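PDB 6VVE: Dot/Icm T4SS effector from Legionella pneumophila, which acts as an effector kinase that is activated by host inositol hexakisphosphate and binds ADP with manganese. Local coordinates for residues Y18-E21 against P22-E25; G98-P101 against R102-E106. All blocks are in the same frame, centred on the assembly; numbering follows the deposited sequence.

Contact 1 (Y18-E21 against P22-E25). With IHP (inositol hexakisphosphate), chain B.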
# COMPACT_ATOMS: atom_id res chain seq x y z
N TYR A 18 5.47 -11.23 17.83
CA TYR A 18 4.82 -10.83 16.60
C TYR A 18 4.18 -12.00 15.85
O TYR A 18 3.12 -11.85 15.24
CB TYR A 18 5.82 -10.10 15.68
CG TYR A 18 6.27 -8.76 16.22
CD1 TYR A 18 5.41 -7.67 16.20
CD2 TYR A 18 7.53 -8.59 16.75
CE1 TYR A 18 5.81 -6.43 16.69
CE2 TYR A 18 7.94 -7.36 17.25
CZ TYR A 18 7.07 -6.28 17.21
OH TYR A 18 7.47 -5.06 17.72
N LEU A 19 4.82 -13.16 15.89
CA LEU A 19 4.38 -14.30 15.10
C LEU A 19 4.24 -15.52 15.99
O LEU A 19 4.76 -15.58 17.11
CB LEU A 19 5.36 -14.60 13.96
CG LEU A 19 5.56 -13.50 12.92
CD1 LEU A 19 6.74 -13.81 12.02
CD2 LEU A 19 4.30 -13.31 12.10
N SER A 20 3.53 -16.52 15.47
CA SER A 20 3.38 -17.79 16.18
C SER A 20 4.74 -18.46 16.35
O SER A 20 5.63 -18.34 15.51
CB SER A 20 2.44 -18.71 15.41
OG SER A 20 2.83 -18.82 14.06
N GLU A 21 4.89 -19.16 17.47
CA GLU A 21 6.13 -19.82 17.82
C GLU A 21 5.90 -21.31 18.04
O GLU A 21 4.91 -21.69 18.68
CB GLU A 21 6.73 -19.20 19.10
CG GLU A 21 8.24 -19.05 19.08
CD GLU A 21 8.71 -18.09 18.00
OE1 GLU A 21 9.91 -18.11 17.66
OE2 GLU A 21 7.87 -17.32 17.49
N PRO A 22 6.78 -22.18 17.53
CA PRO A 22 7.92 -21.88 16.65
C PRO A 22 7.48 -21.58 15.23
O PRO A 22 6.34 -21.85 14.87
CB PRO A 22 8.76 -23.17 16.71
CG PRO A 22 8.27 -23.91 17.92
CD PRO A 22 6.81 -23.58 18.00
N ASN A 23 8.39 -21.02 14.42
CA ASN A 23 8.08 -20.59 13.06
C ASN A 23 9.14 -21.13 12.11
O ASN A 23 10.33 -20.93 12.34
CB ASN A 23 8.02 -19.06 12.97
CG ASN A 23 7.08 -18.58 11.89
OD1 ASN A 23 7.34 -18.76 10.70
ND2 ASN A 23 5.98 -17.95 12.31
N LYS A 24 8.70 -21.81 11.06
CA LYS A 24 9.63 -22.33 10.07
C LYS A 24 9.89 -21.36 8.93
O LYS A 24 10.91 -21.49 8.24
CB LYS A 24 9.10 -23.64 9.47
CG LYS A 24 8.39 -24.55 10.45
CD LYS A 24 8.33 -25.98 9.93
CE LYS A 24 9.64 -26.72 10.21
NZ LYS A 24 9.57 -27.49 11.49
N GLU A 25 9.01 -20.38 8.72
CA GLU A 25 9.05 -19.55 7.52
C GLU A 25 9.57 -18.14 7.76
O GLU A 25 10.27 -17.60 6.90
CB GLU A 25 7.65 -19.45 6.90
CG GLU A 25 6.95 -20.79 6.71
CD GLU A 25 5.59 -20.66 6.03
OE1 GLU A 25 5.27 -19.55 5.55
OE2 GLU A 25 4.85 -21.66 5.98
C1 IHP B . 11.41 -0.74 22.18
C2 IHP B . 11.76 -0.85 23.68
C3 IHP B . 10.93 -1.95 24.36
C4 IHP B . 11.12 -3.29 23.65
C5 IHP B . 10.66 -3.19 22.19
C6 IHP B . 11.40 -2.08 21.44
O11 IHP B . 12.38 0.08 21.55
P1 IHP B . 11.95 1.58 21.07
O21 IHP B . 12.50 1.84 19.69
O31 IHP B . 10.45 1.71 21.08
O41 IHP B . 12.54 2.60 22.04
O12 IHP B . 11.48 0.39 24.27
P2 IHP B . 12.65 1.11 25.19
O22 IHP B . 13.95 0.36 25.04
O32 IHP B . 12.84 2.52 24.71
O42 IHP B . 12.22 1.11 26.63
O13 IHP B . 9.58 -1.59 24.27
P3 IHP B . 8.59 -1.73 25.57
O23 IHP B . 9.42 -1.97 26.82
O33 IHP B . 7.80 -0.44 25.72
O43 IHP B . 7.63 -2.88 25.37
O14 IHP B . 10.38 -4.28 24.30
P4 IHP B . 11.16 -5.68 24.69
O24 IHP B . 12.29 -5.40 25.63
O34 IHP B . 11.73 -6.29 23.42
O44 IHP B . 10.19 -6.64 25.33
O15 IHP B . 10.90 -4.40 21.54
P5 IHP B . 9.63 -5.32 21.08
O25 IHP B . 10.01 -6.79 21.18
O35 IHP B . 8.44 -5.06 21.96
O45 IHP B . 9.28 -4.98 19.65
O16 IHP B . 10.77 -1.87 20.19
P6 IHP B . 11.55 -2.31 18.81
O26 IHP B . 11.52 -1.16 17.82
O36 IHP B . 12.98 -2.67 19.12
O46 IHP B . 10.85 -3.51 18.22
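Asn23 turns its side-chain amide back along the chain and gives an N-H from ND2 to the carbonyl oxygen of Ser20, at 3.2 Å between ND2 and O. The bond is fairly straight, 159° at the hydrogen. Ser20 O lies close to the plane of the Asn23 amide, whereas seen from the other end the donor is tilted 20° from the Ser20 carbonyl plane. With CG of Asn23 anti to its backbone N (chi1 -151°), the amide spans the bend made by Glu21 and Pro22, whose shared peptide bond is cis. The same ND2 passes CB of Leu19 at 3.8 Å, while Ser20 OG approaches it only loosely.

The other end of the amide faces forward: OD1 of Asn23 accepts from the backbone N of Glu25 at 3.1 Å, in the carbonyl plane, and also from the N of Phe26. Bonds at both ends fix the rotation of the amide. CB and CG of Glu21 lie alongside Pro22 N and CA, with Glu21 CG 3.7 Å from Pro22 CA, and the carboxylate reaches a salt bridge with Lys27.

Tyr18 points away from the bend. Its hydroxyl donates to O45 of the inositol hexakisphosphate at 2.6 Å between OH and O45, and the phosphate oxygen sits at the ring edge, near its plane. His17, Lys91 and Lys136 also hydrogen-bond to this ligand. A cis-proline bend followed by an Asx turn at Asn23 thus leads from the inositol hexakisphosphate pocket into strand 26-30.

Contact 2 (G98-P101 against R102-E106); sequences GRHP and REFYE
His100 and Phe104 lie ring over ring in an offset stack, their centroids 4.0 Å apart and their planes only 14° from parallel. The overlap is tight at the root of the histidine: its CB comes to 3.3 Å from CD2 of Phe104. CE2 of Phe104 stands over the centre of the imidazole, and in return His100 CD2 stands over the centre of the phenyl ring. Phe104 reaches this place because its CG is anti to the backbone N (chi1 174°), which swings the ring out from the side of the first helical turn to lie against His100.

Tyr105 meets the same imidazole from another direction. The histidine turns an edge toward the tyrosine face, with the planes at 88°, and its ND1 gives a weak hydrogen bond to Tyr105 OH at 3.4 Å, the hydroxyl lying in the plane of the imidazole. Trp133 packs against the tyrosine as well, extending the aromatic cluster toward strand 132-134.

Pro101 occupies the N-cap position. Its carbonyl O accepts from Phe104 N at 2.9 Å, with the donor well above the carbonyl plane, and its CD touches CB of Phe104 at 4.0 Å.

The remaining side is looser and wetter. A water donates to Gly98 O and also hydrogen-bonds to Tyr105 OH, tying the tyrosine hydroxyl to the glycine carbonyl; Gly98 itself is poorly ordered. At the other end of the loop, Glu103 OE1 merely brushes Pro101 CB. With its bond to Tyr105 OH weak, the imidazole is probably held largely by the close stack on Phe104, while the hydroxyl at ND1 probably helps to set its rotation.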
# COMPACT_ATOMS: atom_id res chain seq x y z
N GLY A 98 -10.43 -2.28 17.80
CA GLY A 98 -10.98 -3.61 17.67
C GLY A 98 -10.49 -4.58 18.73
O GLY A 98 -9.49 -4.35 19.41
N ARG A 99 -11.23 -5.68 18.87
CA ARG A 99 -10.89 -6.76 19.80
C ARG A 99 -10.88 -8.06 19.02
O ARG A 99 -11.93 -8.50 18.54
CB ARG A 99 -11.87 -6.82 20.97
CG ARG A 99 -11.78 -8.10 21.80
CD ARG A 99 -10.41 -8.27 22.45
NE ARG A 99 -10.26 -9.58 23.07
CZ ARG A 99 -9.22 -9.96 23.81
NH1 ARG A 99 -8.22 -9.11 24.03
NH2 ARG A 99 -9.18 -11.17 24.34
N HIS A 100 -9.72 -8.69 18.91
CA HIS A 100 -9.57 -9.95 18.19
C HIS A 100 -8.56 -10.81 18.94
O HIS A 100 -7.78 -10.31 19.75
CB HIS A 100 -9.09 -9.72 16.75
CG HIS A 100 -9.87 -8.68 16.02
ND1 HIS A 100 -9.61 -7.33 16.13
CD2 HIS A 100 -10.91 -8.79 15.15
CE1 HIS A 100 -10.45 -6.65 15.38
NE2 HIS A 100 -11.25 -7.51 14.77
N PRO A 101 -8.57 -12.12 18.69
CA PRO A 101 -7.56 -12.99 19.31
C PRO A 101 -6.17 -12.72 18.76
O PRO A 101 -6.00 -12.13 17.69
CB PRO A 101 -8.03 -14.41 18.96
CG PRO A 101 -9.45 -14.26 18.50
CD PRO A 101 -9.55 -12.88 17.90
N ARG A 102 -5.17 -13.17 19.52
CA ARG A 102 -3.79 -13.07 19.08
C ARG A 102 -3.61 -13.63 17.68
O ARG A 102 -2.94 -13.02 16.83
CB ARG A 102 -2.88 -13.79 20.07
CG ARG A 102 -1.49 -14.11 19.56
CD ARG A 102 -0.67 -14.85 20.62
NE ARG A 102 -0.55 -14.07 21.85
CZ ARG A 102 0.03 -14.51 22.97
NH1 ARG A 102 0.54 -15.73 23.02
NH2 ARG A 102 0.09 -13.72 24.04
N GLU A 103 -4.21 -14.79 17.40
CA GLU A 103 -4.03 -15.43 16.10
C GLU A 103 -4.53 -14.54 14.97
O GLU A 103 -4.05 -14.66 13.84
CB GLU A 103 -4.75 -16.78 16.08
CG GLU A 103 -4.17 -17.83 17.02
CD GLU A 103 -4.52 -17.59 18.48
OE1 GLU A 103 -5.46 -16.80 18.75
OE2 GLU A 103 -3.85 -18.18 19.36
N PHE A 104 -5.49 -13.66 15.24
CA PHE A 104 -5.97 -12.74 14.22
C PHE A 104 -4.87 -11.79 13.78
O PHE A 104 -4.70 -11.53 12.58
CB PHE A 104 -7.19 -11.98 14.74
CG PHE A 104 -7.68 -10.91 13.81
CD1 PHE A 104 -8.54 -11.22 12.77
CD2 PHE A 104 -7.30 -9.59 13.98
CE1 PHE A 104 -9.00 -10.24 11.92
CE2 PHE A 104 -7.75 -8.61 13.12
CZ PHE A 104 -8.61 -8.93 12.09
N TYR A 105 -4.12 -11.25 14.74
CA TYR A 105 -3.03 -10.34 14.40
C TYR A 105 -1.83 -11.08 13.84
O TYR A 105 -1.16 -10.57 12.94
CB TYR A 105 -2.63 -9.53 15.64
CG TYR A 105 -3.73 -8.64 16.16
CD1 TYR A 105 -4.06 -7.45 15.51
CD2 TYR A 105 -4.44 -8.97 17.31
CE1 TYR A 105 -5.07 -6.63 15.99
CE2 TYR A 105 -5.45 -8.16 17.79
CZ TYR A 105 -5.76 -6.99 17.12
OH TYR A 105 -6.76 -6.17 17.59
N GLU A 106 -1.54 -12.27 14.36
CA GLU A 106 -0.44 -13.07 13.82
C GLU A 106 -0.64 -13.33 12.33
O GLU A 106 0.32 -13.28 11.55
CB GLU A 106 -0.31 -14.38 14.58
CG GLU A 106 0.15 -14.21 16.02
CD GLU A 106 0.22 -15.53 16.77
OE1 GLU A 106 -0.39 -16.52 16.31
OE2 GLU A 106 0.89 -15.57 17.82
O HOH W 1 -6.68 -3.97 19.62

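In the fold
From the N terminus, contact 1 comes first, shaping the loop that leaves strand 12-13 and enters strand 26-30 of the four-stranded antiparallel sheet. The chain then completes that sheet and builds three strands of the second one before contact 2 turns the segment after strand 91-96 into helix 102-121. The two contacts therefore follow in series, neither nested nor crossed. In space they touch where Glu106 packs against Tyr18, Leu19 and Ser20, their centres about 15 Å apart. Asn109 and Ile113, farther along the helix, continue this junction, so helix 102-121 links the loop beside the inositol hexakisphosphate to the sheet that contributes residues to the ADP pocket.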